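Local atomic coordinates of glucose-6-phosphate isomerase (Plasmodium falciparum, PDB entry 3QKI), a protein that probably catalyses the reversible interconversion of alpha-D-glucose 6-phosphate and beta-D-fructose 6-phosphate, an early step of glycolysis. Residues K159-T164 with S279-A284; F183-M188 with S325-Y330; L238-T243 with K266-K271. All coordinates share one frame; numbering follows the deposited sequence.

How the contacts relate
Starting from the N terminus, the loop 159-164, between helix 135-154 and strand 168-172, opens contact 1. Residues 183-188, on helix 179-197, open contact 2 before contact 1 has closed. Contact 3 then forms and closes within both: 238-243 leads into strand 243-248 and meets 266-271 at the C-terminal part of helix 255-268. Contact 1 closes at 279-284, where strand 282-285 begins, and contact 2 closes last, at 325-330, so contacts 1 and 2 cross. Contacts 1 and 3 touch through His281 ND1 and Thr243 O at one end of the parallel sheet. Contact 2 joins helix 179-197 to helix 318-328, with its centre about 20 Å from that of contact 1.

Contact 1 (K159-T164 with S279-A284); sequences KTCKNT and SKHMVA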
loop_
_atom_site.group_PDB
_atom_site.type_symbol
_atom_site.label_atom_id
_atom_site.label_comp_id
_atom_site.label_asym_id
_atom_site.label_seq_id
_atom_site.Cartn_x
_atom_site.Cartn_y
_atom_site.Cartn_z
ATOM N N LYS A 159 18.749 17.143 27.384
ATOM C CA LYS A 159 17.368 17.290 27.842
ATOM C C LYS A 159 16.593 18.321 27.061
ATOM O O LYS A 159 17.169 19.090 26.307
ATOM C CB LYS A 159 17.347 17.657 29.353
ATOM C CG LYS A 159 18.018 16.625 30.280
ATOM C CD LYS A 159 17.936 17.045 31.748
ATOM C CE LYS A 159 18.892 16.330 32.684
ATOM N NZ LYS A 159 20.322 16.676 32.437
ATOM N N THR A 160 15.272 18.361 27.288
ATOM C CA THR A 160 14.342 19.303 26.667
ATOM C C THR A 160 14.576 20.679 27.304
ATOM O O THR A 160 15.383 20.791 28.236
ATOM C CB THR A 160 12.898 18.857 26.930
ATOM O OG1 THR A 160 12.613 18.986 28.321
ATOM C CG2 THR A 160 12.593 17.410 26.433
ATOM N N CYS A 161 13.834 21.694 26.859
ATOM C CA CYS A 161 13.930 23.042 27.415
ATOM C C CYS A 161 13.378 23.083 28.856
ATOM O O CYS A 161 13.731 23.997 29.614
ATOM C CB CYS A 161 13.205 24.033 26.519
ATOM S SG CYS A 161 11.454 23.665 26.317
ATOM N N LYS A 162 12.530 22.093 29.237
ATOM C CA LYS A 162 11.992 21.986 30.590
ATOM C C LYS A 162 12.831 21.034 31.464
ATOM O O LYS A 162 12.352 20.585 32.496
ATOM C CB LYS A 162 10.469 21.665 30.598
ATOM C CG LYS A 162 10.080 20.315 30.005
ATOM C CD LYS A 162 8.627 19.923 30.340
ATOM C CE LYS A 162 8.250 18.555 29.810
ATOM N NZ LYS A 162 6.787 18.285 29.908
ATOM N N ASN A 163 14.093 20.751 31.041
ATOM C CA ASN A 163 15.053 19.862 31.698
ATOM C C ASN A 163 14.487 18.460 32.000
ATOM O O ASN A 163 14.736 17.850 33.048
ATOM C CB ASN A 163 15.780 20.546 32.876
ATOM C CG ASN A 163 16.611 21.747 32.458
ATOM O OD1 ASN A 163 16.252 22.893 32.720
ATOM N ND2 ASN A 163 17.731 21.525 31.776
ATOM N N THR A 164 13.742 17.929 31.038
ATOM C CA THR A 164 13.169 16.590 31.125
ATOM C C THR A 164 13.680 15.771 29.928
ATOM O O THR A 164 14.312 16.319 29.026
ATOM C CB THR A 164 11.642 16.664 31.133
ATOM O OG1 THR A 164 11.228 17.248 29.901
ATOM C CG2 THR A 164 11.082 17.458 32.341
ATOM N N SER A 279 16.622 25.493 19.771
ATOM C CA SER A 279 17.752 24.736 19.220
ATOM C C SER A 279 17.948 23.386 19.912
ATOM O O SER A 279 18.531 22.478 19.313
ATOM C CB SER A 279 19.043 25.557 19.247
ATOM O OG SER A 279 19.583 25.646 20.554
ATOM N N LYS A 280 17.459 23.228 21.166
ATOM C CA LYS A 280 17.578 21.945 21.864
ATOM C C LYS A 280 16.573 20.942 21.275
ATOM O O LYS A 280 16.813 19.738 21.348
ATOM C CB LYS A 280 17.300 22.079 23.363
ATOM C CG LYS A 280 18.258 22.947 24.123
ATOM C CD LYS A 280 17.767 23.083 25.533
ATOM C CE LYS A 280 18.590 24.060 26.328
ATOM N NZ LYS A 280 18.009 24.255 27.682
ATOM N N HIS A 281 15.472 21.444 20.674
ATOM C CA HIS A 281 14.372 20.642 20.117
ATOM C C HIS A 281 14.449 20.374 18.595
ATOM O O HIS A 281 13.541 19.747 18.030
ATOM C CB HIS A 281 13.028 21.302 20.485
ATOM C CG HIS A 281 12.699 21.167 21.950
ATOM N ND1 HIS A 281 11.674 20.348 22.389
ATOM C CD2 HIS A 281 13.280 21.744 23.029
ATOM C CE1 HIS A 281 11.670 20.449 23.712
ATOM N NE2 HIS A 281 12.606 21.290 24.140
ATOM N N MET A 282 15.490 20.879 17.932
ATOM C CA MET A 282 15.636 20.749 16.482
ATOM C C MET A 282 16.954 20.171 16.053
ATOM O O MET A 282 18.017 20.587 16.521
ATOM C CB MET A 282 15.449 22.109 15.801
ATOM C CG MET A 282 14.150 22.787 16.158
ATOM S SD MET A 282 13.856 24.226 15.145
ATOM C CE MET A 282 12.655 23.570 14.067
ATOM N N VAL A 283 16.885 19.186 15.159
ATOM C CA VAL A 283 18.054 18.582 14.546
ATOM C C VAL A 283 17.902 18.512 13.022
ATOM O O VAL A 283 16.770 18.491 12.503
ATOM C CB VAL A 283 18.661 17.321 15.227
ATOM C CG1 VAL A 283 18.137 17.108 16.629
ATOM C CG2 VAL A 283 18.518 16.072 14.396
ATOM N N ALA A 284 19.028 18.552 12.298
ATOM C CA ALA A 284 18.951 18.432 10.851
ATOM C C ALA A 284 19.834 17.332 10.342
ATOM O O ALA A 284 20.902 17.082 10.889
ATOM C CB ALA A 284 19.332 19.748 10.187
HETATM O O HOH W 1 17.979 21.322 28.738
#
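Cys161 offers its backbone N-H to the imidazole of His281, and the bond from Cys161 N to His281 NE2 spans 3.0 Å with an N-H...acceptor angle of 155°. The donor sits only 13° out of the ring plane, so it meets the ring at its edge. The sulfur arrives from a different direction: Cys161 SG is 3.4 Å from His281 NE2 but stands oblique to the ring. With chi1 at 60°, SG lies between the backbone N and the carbonyl carbon, which keeps it beside the same N-H that the ring receives. Thr160 completes the tight side, its CB 3.7 Å from His281 NE2. The other ring nitrogen, ND1, bonds to Thr243 O, so the imidazole is gripped at both nitrogens, and this pairing is consistent with a neutral ring protonated on ND1. Phe166 meets the ring edge-to-face and also touches Thr160.

His281 immediately precedes strand 282-285 of the parallel sheet in this SIS-type alpha/beta domain, whereas Cys161 belongs to a type I beta turn, Thr160 to Asn163, in the loop that precedes strand 168-172. Strand 243-248 runs between those two strands, so the histidine ties the loop to the sheet across it. Just past the turn, Thr164 OG1 shares a hydrogen bond of 2.7 Å with Thr160 OG1.

Packing is looser around Lys280. Its extended chain passes the loop at a distance, with Lys280 CD 4.1 Å from Lys159 O, and its ammonium is linked to the turn by a single water, which donates to Thr160 O at 2.7 Å and accepts from Lys280 NZ at 3.1 Å. That ammonium also bonds to Asn277 OD1. Lys159 is exposed, and the end of its side chain leads away from 279-284.

Contact 2 (F183-M188 with S325-Y330); sequences FVYEAM and SIAFGY
The helices come nearest at Tyr185 CA and Ala327 CA, 8.1 Å apart, while Met188 CA and Phe328 CA are separated by 8.5 Å. The spacing is bridged by apolar side chains, with no hydrogen bond across. Phe328 carries most of the contact. Its CG stands anti to the carbonyl carbon (chi1 -51°), which sends the ring across to 183-188. There CZ of Phe328 comes within 3.6 Å of Tyr185 CD1, and CE2 of Phe328 lies 3.8 Å from Met188 CB. The Phe328 and Tyr185 planes differ by only 12°, yet their centroids are 5.8 Å apart; the rings are slid so far that they hardly overlap. Ala327 fills in beside them: its CB sits over the centre of the Phe328 ring and approaches the edge of the Tyr185 ring, with Ala327 CB 4.2 Å from Tyr185 CE1.

The helix 179-197 follows the segment containing Gly176 and Ser177, which bind fructose 6-phosphate in this protein, and the contact sets it against the last turn of helix 318-328. That turn still closes by a bond from Gly329 N to Ser325 O of 2.8 Å, after which Gly329, at a phi of 95°, leaves the helix and occupies the N-cap position of helix 330-349. Beyond the two segments, the Phe328 ring also meets those of Tyr192 and Phe523, and Met188 packs on Phe523 and Cys526 of helix 523-543. Glu186 points away from 325-330 and forms a salt bridge with Arg233 of the second subunit.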
loop_
_atom_site.group_PDB
_atom_site.type_symbol
_atom_site.label_atom_id
_atom_site.label_comp_id
_atom_site.label_asym_id
_atom_site.label_seq_id
_atom_site.Cartn_x
_atom_site.Cartn_y
_atom_site.Cartn_z
ATOM N N PHE A 183 10.097 1.816 7.479
ATOM C CA PHE A 183 10.106 0.358 7.328
ATOM C C PHE A 183 10.820 -0.236 8.564
ATOM O O PHE A 183 10.244 -1.067 9.250
ATOM C CB PHE A 183 10.775 -0.071 5.985
ATOM C CG PHE A 183 11.667 -1.307 6.039
ATOM C CD1 PHE A 183 11.221 -2.490 6.621
ATOM C CD2 PHE A 183 12.960 -1.274 5.529
ATOM C CE1 PHE A 183 12.073 -3.598 6.740
ATOM C CE2 PHE A 183 13.787 -2.403 5.595
ATOM C CZ PHE A 183 13.337 -3.553 6.202
ATOM N N VAL A 184 12.055 0.205 8.844
ATOM C CA VAL A 184 12.873 -0.328 9.952
ATOM C C VAL A 184 12.255 -0.031 11.312
ATOM O O VAL A 184 12.255 -0.897 12.180
ATOM C CB VAL A 184 14.369 0.097 9.874
ATOM C CG1 VAL A 184 15.187 -0.531 11.017
ATOM C CG2 VAL A 184 14.979 -0.279 8.526
ATOM N N TYR A 185 11.704 1.171 11.491
ATOM C CA TYR A 185 11.070 1.569 12.723
ATOM C C TYR A 185 9.896 0.616 13.087
ATOM O O TYR A 185 9.878 0.019 14.164
ATOM C CB TYR A 185 10.612 3.040 12.652
ATOM C CG TYR A 185 9.884 3.441 13.909
ATOM C CD1 TYR A 185 10.562 3.550 15.128
ATOM C CD2 TYR A 185 8.500 3.616 13.908
ATOM C CE1 TYR A 185 9.885 3.828 16.303
ATOM C CE2 TYR A 185 7.813 3.886 15.084
ATOM C CZ TYR A 185 8.513 4.007 16.275
ATOM O OH TYR A 185 7.858 4.355 17.414
ATOM N N GLU A 186 8.946 0.474 12.185
ATOM C CA GLU A 186 7.807 -0.415 12.393
ATOM C C GLU A 186 8.221 -1.892 12.524
ATOM O O GLU A 186 7.628 -2.617 13.319
ATOM C CB GLU A 186 6.771 -0.219 11.279
ATOM C CG GLU A 186 6.020 1.100 11.400
ATOM C CD GLU A 186 5.162 1.244 12.642
ATOM O OE1 GLU A 186 4.640 0.222 13.145
ATOM O OE2 GLU A 186 5.038 2.387 13.132
ATOM N N ALA A 187 9.242 -2.322 11.768
ATOM C CA ALA A 187 9.715 -3.701 11.811
ATOM C C ALA A 187 10.318 -4.069 13.165
ATOM O O ALA A 187 10.093 -5.167 13.670
ATOM C CB ALA A 187 10.749 -3.932 10.720
ATOM N N MET A 188 11.107 -3.153 13.721
ATOM C CA MET A 188 11.912 -3.383 14.915
ATOM C C MET A 188 11.337 -2.942 16.260
ATOM O O MET A 188 11.810 -3.426 17.286
ATOM C CB MET A 188 13.319 -2.784 14.706
ATOM C CG MET A 188 14.093 -3.397 13.530
ATOM S SD MET A 188 13.932 -5.217 13.356
ATOM C CE MET A 188 14.521 -5.741 14.973
ATOM N N SER A 325 18.643 5.170 16.067
ATOM C CA SER A 325 19.510 5.035 17.239
ATOM C C SER A 325 18.867 5.787 18.423
ATOM O O SER A 325 19.016 5.353 19.541
ATOM C CB SER A 325 20.897 5.611 16.966
ATOM O OG SER A 325 21.592 4.832 16.008
ATOM N N ILE A 326 18.122 6.863 18.183
ATOM C CA ILE A 326 17.397 7.548 19.273
ATOM C C ILE A 326 16.300 6.590 19.790
ATOM O O ILE A 326 16.209 6.337 20.991
ATOM C CB ILE A 326 16.824 8.924 18.850
ATOM C CG1 ILE A 326 17.964 9.963 18.656
ATOM C CG2 ILE A 326 15.761 9.434 19.881
ATOM C CD1 ILE A 326 17.582 11.197 17.846
ATOM N N ALA A 327 15.513 6.018 18.869
ATOM C CA ALA A 327 14.414 5.115 19.222
ATOM C C ALA A 327 14.868 3.825 19.880
ATOM O O ALA A 327 14.227 3.364 20.836
ATOM C CB ALA A 327 13.583 4.801 17.977
ATOM N N PHE A 328 15.964 3.215 19.369
ATOM C CA PHE A 328 16.359 1.885 19.809
ATOM C C PHE A 328 17.728 1.732 20.472
ATOM O O PHE A 328 18.015 0.653 20.993
ATOM C CB PHE A 328 16.278 0.913 18.628
ATOM C CG PHE A 328 14.971 0.930 17.869
ATOM C CD1 PHE A 328 13.752 0.906 18.546
ATOM C CD2 PHE A 328 14.957 0.927 16.480
ATOM C CE1 PHE A 328 12.551 0.903 17.845
ATOM C CE2 PHE A 328 13.750 0.886 15.777
ATOM C CZ PHE A 328 12.556 0.865 16.462
ATOM N N GLY A 329 18.553 2.767 20.396
ATOM C CA GLY A 329 19.924 2.731 20.911
ATOM C C GLY A 329 20.887 2.385 19.787
ATOM O O GLY A 329 20.566 1.573 18.911
ATOM N N TYR A 330 22.062 3.026 19.774
ATOM C CA TYR A 330 23.091 2.801 18.765
ATOM C C TYR A 330 23.542 1.343 18.642
ATOM O O TYR A 330 23.788 0.889 17.515
ATOM C CB TYR A 330 24.304 3.717 18.989
ATOM C CG TYR A 330 25.306 3.614 17.864
ATOM C CD1 TYR A 330 25.059 4.208 16.628
ATOM C CD2 TYR A 330 26.452 2.835 17.996
ATOM C CE1 TYR A 330 25.951 4.059 15.566
ATOM C CE2 TYR A 330 27.358 2.700 16.949
ATOM C CZ TYR A 330 27.103 3.312 15.736
ATOM O OH TYR A 330 27.976 3.154 14.689
#

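Contact 3 (L238-T243 with K266-K271); sequences LDQYDT and KWLSLK
Gln240 lays its side chain across the face of Trp267. At its root, Gln240 CB is 4.2 Å from Leu268 CD2. Gln240 CG comes next, 3.5 Å from the centroid of the Trp267 six-membered ring and 8° off its normal, a CH-pi contact over the ring centre. A bend at chi2 turns the amide flat onto the indole, the two planes 6° apart, with Gln240 CD 3.6 Å from Trp267 CE2. At the tip, the groups diverge: OE1 of Gln240 lies 3.5 Å from Lys271 CE, while Gln240 NE2 donates to Trp267 O at 2.8 Å, nearly straight at 165°. That carbonyl also accepts from Leu270 N, on the opposite face of its plane.

Lys271 folds back over the other segment. Its CD lies over the face of the Tyr241 ring, and Lys271 NZ makes a salt bridge of 2.8 Å with Asp239 OD1. Asp239 OD1 also accepts from Tyr241 N at 3.0 Å, an Asx turn, so two donors hold it from opposite faces of the carboxylate.

The contact joins the lead-in of strand 243-248 to the C-terminal part of helix 255-268. Thr243 and Trp267 both touch Ile170 of strand 168-172, Leu238 reaches strand 219-223, Leu268 packs on helix 275-278, and Leu270 meets Phe208 of the second subunit.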
loop_
_atom_site.group_PDB
_atom_site.type_symbol
_atom_site.label_atom_id
_atom_site.label_comp_id
_atom_site.label_asym_id
_atom_site.label_seq_id
_atom_site.Cartn_x
_atom_site.Cartn_y
_atom_site.Cartn_z
ATOM N N LEU A 238 0.540 15.691 21.129
ATOM C CA LEU A 238 1.958 15.834 21.468
ATOM C C LEU A 238 2.156 17.144 22.183
ATOM O O LEU A 238 1.543 18.147 21.804
ATOM C CB LEU A 238 2.877 15.767 20.211
ATOM C CG LEU A 238 3.016 14.424 19.462
ATOM C CD1 LEU A 238 4.259 14.398 18.597
ATOM C CD2 LEU A 238 3.068 13.241 20.394
ATOM N N ASP A 239 3.028 17.143 23.207
ATOM C CA ASP A 239 3.381 18.385 23.884
ATOM C C ASP A 239 4.708 18.832 23.263
ATOM O O ASP A 239 5.638 18.021 23.173
ATOM C CB ASP A 239 3.532 18.163 25.411
ATOM C CG ASP A 239 3.814 19.407 26.253
ATOM O OD1 ASP A 239 4.218 20.439 25.681
ATOM O OD2 ASP A 239 3.633 19.342 27.488
ATOM N N GLN A 240 4.785 20.118 22.814
ATOM C CA GLN A 240 6.005 20.702 22.228
ATOM C C GLN A 240 7.210 20.502 23.140
ATOM O O GLN A 240 8.293 20.229 22.642
ATOM C CB GLN A 240 5.842 22.200 21.966
ATOM C CG GLN A 240 4.907 22.540 20.819
ATOM C CD GLN A 240 3.476 22.723 21.252
ATOM O OE1 GLN A 240 2.987 22.046 22.145
ATOM N NE2 GLN A 240 2.768 23.635 20.600
ATOM N N TYR A 241 7.003 20.602 24.474
ATOM C CA TYR A 241 8.054 20.451 25.485
ATOM C C TYR A 241 8.720 19.078 25.543
ATOM O O TYR A 241 9.837 18.994 26.050
ATOM C CB TYR A 241 7.565 20.857 26.887
ATOM C CG TYR A 241 7.162 22.308 27.074
ATOM C CD1 TYR A 241 7.900 23.335 26.501
ATOM C CD2 TYR A 241 6.137 22.658 27.951
ATOM C CE1 TYR A 241 7.579 24.671 26.724
ATOM C CE2 TYR A 241 5.805 23.993 28.186
ATOM C CZ TYR A 241 6.534 25.000 27.575
ATOM O OH TYR A 241 6.198 26.321 27.789
ATOM N N ASP A 242 8.056 18.006 25.045
ATOM C CA ASP A 242 8.591 16.633 25.038
ATOM C C ASP A 242 9.141 16.206 23.677
ATOM O O ASP A 242 9.618 15.079 23.536
ATOM C CB ASP A 242 7.442 15.643 25.351
ATOM C CG ASP A 242 6.744 15.805 26.671
ATOM O OD1 ASP A 242 7.432 16.081 27.675
ATOM O OD2 ASP A 242 5.512 15.569 26.721
ATOM N N THR A 243 9.012 17.063 22.675
ATOM C CA THR A 243 9.261 16.745 21.273
ATOM C C THR A 243 10.579 17.203 20.643
ATOM O O THR A 243 10.873 18.396 20.608
ATOM C CB THR A 243 8.044 17.235 20.465
ATOM O OG1 THR A 243 6.850 16.753 21.097
ATOM C CG2 THR A 243 8.086 16.807 18.990
ATOM N N LYS A 266 6.844 26.663 13.771
ATOM C CA LYS A 266 5.772 27.540 14.239
ATOM C C LYS A 266 5.009 26.844 15.385
ATOM O O LYS A 266 4.744 27.487 16.395
ATOM C CB LYS A 266 4.793 27.893 13.100
ATOM C CG LYS A 266 5.348 28.890 12.091
ATOM C CD LYS A 266 5.034 30.314 12.455
ATOM C CE LYS A 266 5.852 31.295 11.635
ATOM N NZ LYS A 266 5.362 31.410 10.235
ATOM N N TRP A 267 4.705 25.530 15.249
ATOM C CA TRP A 267 4.026 24.745 16.289
ATOM C C TRP A 267 4.904 24.681 17.562
ATOM O O TRP A 267 4.386 24.913 18.663
ATOM C CB TRP A 267 3.683 23.338 15.777
ATOM C CG TRP A 267 3.177 22.385 16.830
ATOM C CD1 TRP A 267 1.926 22.360 17.388
ATOM C CD2 TRP A 267 3.914 21.324 17.449
ATOM N NE1 TRP A 267 1.843 21.360 18.323
ATOM C CE2 TRP A 267 3.041 20.685 18.363
ATOM C CE3 TRP A 267 5.244 20.868 17.345
ATOM C CZ2 TRP A 267 3.426 19.568 19.110
ATOM C CZ3 TRP A 267 5.628 19.757 18.092
ATOM C CH2 TRP A 267 4.729 19.127 18.971
ATOM N N LEU A 268 6.227 24.390 17.408
ATOM C CA LEU A 268 7.145 24.372 18.563
ATOM C C LEU A 268 7.142 25.749 19.272
ATOM O O LEU A 268 7.109 25.796 20.503
ATOM C CB LEU A 268 8.606 24.047 18.158
ATOM C CG LEU A 268 8.987 22.607 17.812
ATOM C CD1 LEU A 268 10.477 22.558 17.417
ATOM C CD2 LEU A 268 8.724 21.642 18.986
ATOM N N SER A 269 7.157 26.849 18.488
ATOM C CA SER A 269 7.218 28.235 18.974
ATOM C C SER A 269 5.954 28.741 19.669
ATOM O O SER A 269 5.961 29.834 20.222
ATOM C CB SER A 269 7.635 29.189 17.860
ATOM O OG SER A 269 8.921 28.820 17.394
ATOM N N LEU A 270 4.884 27.958 19.658
ATOM C CA LEU A 270 3.669 28.296 20.390
ATOM C C LEU A 270 3.977 28.189 21.896
ATOM O O LEU A 270 3.381 28.909 22.693
ATOM C CB LEU A 270 2.510 27.344 20.014
ATOM C CG LEU A 270 1.993 27.447 18.568
ATOM C CD1 LEU A 270 1.016 26.355 18.274
ATOM C CD2 LEU A 270 1.335 28.788 18.280
ATOM N N LYS A 271 4.945 27.334 22.262
ATOM C CA LYS A 271 5.356 27.097 23.650
ATOM C C LYS A 271 6.828 27.400 23.894
ATOM O O LYS A 271 7.151 27.864 24.982
ATOM C CB LYS A 271 5.066 25.640 24.068
ATOM C CG LYS A 271 3.583 25.259 24.069
ATOM C CD LYS A 271 3.178 24.723 25.439
ATOM C CE LYS A 271 2.693 23.311 25.388
ATOM N NZ LYS A 271 2.798 22.650 26.715
HETATM O O HOH W 2 -0.256 19.239 20.075
HETATM O O HOH W 3 4.964 28.837 26.982
#